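Local coordinates for protein colicin-B (Escherichia coli, PDB 1RH1) that kills Escherichia coli and closely related bacteria by forming channels that depolarise the cytoplasmic membrane and dissipate cellular energy, at residues A[499-502]-A[503-506]. Residues are numbered along the deposited sequence; the frame is centred on the assembly and turned at random.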
ATOM      1  N   ASP A 499      10.887   0.459  32.952  1.00  8.25           N
ATOM      2  CA  ASP A 499      11.310   0.311  34.332  1.00 10.29           C
ATOM      3  C   ASP A 499      10.096   0.474  35.235  1.00 11.78           C
ATOM      4  O   ASP A 499      10.154   0.024  36.382  1.00 13.33           O
ATOM      5  CB  ASP A 499      12.384   1.359  34.682  1.00 12.23           C
ATOM      6  CG  ASP A 499      12.938   1.270  36.104  1.00 10.95           C
ATOM      7  OD1 ASP A 499      13.671   0.330  36.415  1.00  8.72           O
ATOM      8  OD2 ASP A 499      12.628   2.152  36.907  1.00 14.50           O
ATOM      9  N   LYS A 500       8.999   1.098  34.753  1.00 11.90           N
ATOM     10  CA  LYS A 500       7.753   1.208  35.510  1.00 16.02           C
ATOM     11  C   LYS A 500       7.407  -0.161  36.074  1.00 12.24           C
ATOM     12  O   LYS A 500       7.381  -0.356  37.289  1.00 14.41           O
ATOM     13  CB  LYS A 500       6.523   1.619  34.671  1.00 17.33           C
ATOM     14  CG  LYS A 500       6.480   2.972  33.964  1.00 24.94           C
ATOM     15  CD  LYS A 500       6.908   4.149  34.853  1.00 33.46           C
ATOM     16  CE  LYS A 500       6.976   5.462  34.057  1.00 35.91           C
ATOM     17  NZ  LYS A 500       7.481   6.552  34.879  1.00 36.13           N
ATOM     18  N   PHE A 501       7.314  -1.134  35.162  1.00 12.27           N
ATOM     19  CA  PHE A 501       6.962  -2.511  35.455  1.00  8.69           C
ATOM     20  C   PHE A 501       7.788  -3.154  36.552  1.00 10.04           C
ATOM     21  O   PHE A 501       7.234  -3.904  37.351  1.00  9.07           O
ATOM     22  CB  PHE A 501       7.080  -3.316  34.170  1.00  4.63           C
ATOM     23  CG  PHE A 501       6.200  -2.805  33.033  1.00  2.00           C
ATOM     24  CD1 PHE A 501       4.994  -2.145  33.292  1.00  2.00           C
ATOM     25  CD2 PHE A 501       6.605  -3.022  31.715  1.00  2.00           C
ATOM     26  CE1 PHE A 501       4.204  -1.710  32.230  1.00  2.00           C
ATOM     27  CE2 PHE A 501       5.800  -2.582  30.664  1.00  2.00           C
ATOM     28  CZ  PHE A 501       4.598  -1.924  30.916  1.00  2.00           C
ATOM     29  N   VAL A 502       9.086  -2.850  36.661  1.00  6.25           N
ATOM     30  CA  VAL A 502       9.865  -3.448  37.731  1.00  8.17           C
ATOM     31  C   VAL A 502       9.789  -2.608  39.003  1.00 12.85           C
ATOM     32  O   VAL A 502      10.123  -3.095  40.085  1.00 16.90           O
ATOM     33  CB  VAL A 502      11.303  -3.641  37.220  1.00  7.39           C
ATOM     34  CG1 VAL A 502      12.242  -4.267  38.245  1.00  3.81           C
ATOM     35  CG2 VAL A 502      11.223  -4.646  36.087  1.00  7.12           C
ATOM     36  N   ASP A 503       9.349  -1.345  38.946  1.00 15.17           N
ATOM     37  CA  ASP A 503       9.056  -0.634  40.178  1.00 16.32           C
ATOM     38  C   ASP A 503       7.716  -1.087  40.751  1.00 17.24           C
ATOM     39  O   ASP A 503       7.666  -1.245  41.966  1.00 18.83           O
ATOM     40  CB  ASP A 503       9.047   0.861  39.919  1.00 19.92           C
ATOM     41  CG  ASP A 503      10.445   1.489  39.886  1.00 27.25           C
ATOM     42  OD1 ASP A 503      11.436   0.812  40.182  1.00 30.01           O
ATOM     43  OD2 ASP A 503      10.548   2.682  39.574  1.00 32.62           O
ATOM     44  N   GLU A 504       6.648  -1.376  39.965  1.00 19.75           N
ATOM     45  CA  GLU A 504       5.350  -1.856  40.467  1.00 17.20           C
ATOM     46  C   GLU A 504       5.461  -3.144  41.253  1.00 14.99           C
ATOM     47  O   GLU A 504       4.785  -3.330  42.247  1.00 16.50           O
ATOM     48  CB  GLU A 504       4.351  -2.146  39.350  1.00 19.67           C
ATOM     49  CG  GLU A 504       3.320  -1.071  38.995  1.00 28.13           C
ATOM     50  CD  GLU A 504       3.725   0.077  38.052  1.00 31.95           C
ATOM     51  OE1 GLU A 504       4.267   1.083  38.537  1.00 32.31           O
ATOM     52  OE2 GLU A 504       3.463  -0.026  36.842  1.00 30.41           O
ATOM     53  N   LEU A 505       6.328  -4.039  40.791  1.00 14.75           N
ATOM     54  CA  LEU A 505       6.611  -5.319  41.408  1.00 13.86           C
ATOM     55  C   LEU A 505       7.191  -5.162  42.804  1.00 17.21           C
ATOM     56  O   LEU A 505       6.573  -5.583  43.780  1.00 18.22           O
ATOM     57  CB  LEU A 505       7.588  -6.079  40.521  1.00 15.05           C
ATOM     58  CG  LEU A 505       7.185  -7.296  39.695  1.00 11.86           C
ATOM     59  CD1 LEU A 505       5.713  -7.544  39.772  1.00  8.89           C
ATOM     60  CD2 LEU A 505       7.594  -7.059  38.258  1.00 10.89           C
ATOM     61  N   ASN A 506       8.377  -4.554  42.922  1.00 17.93           N
ATOM     62  CA  ASN A 506       9.015  -4.326  44.210  1.00 19.30           C
ATOM     63  C   ASN A 506       8.194  -3.528  45.210  1.00 19.58           C
ATOM     64  O   ASN A 506       7.959  -3.979  46.326  1.00 21.40           O
ATOM     65  CB  ASN A 506      10.349  -3.599  44.026  1.00 16.45           C
ATOM     66  CG  ASN A 506      11.543  -4.489  43.739  1.00 20.70           C
ATOM     67  OD1 ASN A 506      11.458  -5.718  43.694  1.00 20.02           O
ATOM     68  ND2 ASN A 506      12.702  -3.858  43.552  1.00 20.26           N
TER
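Asp499 and Asp503 bring their carboxylates close together where helix 500-510, the last of the chain and within the pore-forming domain, gets under way, and illustrate how an i, i+4 pair of like charges can share a counter-ion. Followed outward, Asp503 begins with CB 3.3 Å from Lys500 O. Its CG lies 3.8 Å from Asp499 OD2 and comes equally near Asp499 O. At the tip, OD2 approaches Asp499 OD2 to 3.4 Å, two acceptors with no bond between them, while OD1 takes a salt bridge from Lys375 of helix 366-376. The same lysine pairs with Asp499 OD2, which probably offsets the repulsion, and Asp499 OD1 is hydrogen-bonded to Ser372 OG. The two carboxylate planes stand 78° apart. With CG anti to the backbone N (chi1 -178°), the Asp499 carboxylate can meet that of Asp503.

In the backbone, Asp503 N donates to Asp499 O at 3.0 Å, and its second bond, to Lys500 O, is weak. Glu504 N also reaches Lys500 O, with an N-H...O angle of 156°. The buried side of the turn carries Phe501 and Leu505, both packed on Leu347 of helix 342-357, while Val502 meets Leu376. Glu504, its chain bent at chi2, brings OE1 to 3.7 Å from Lys500 O, and its OE2 lies at the edge of the Phe501 ring, near the ring plane, 4.4 Å from CD1.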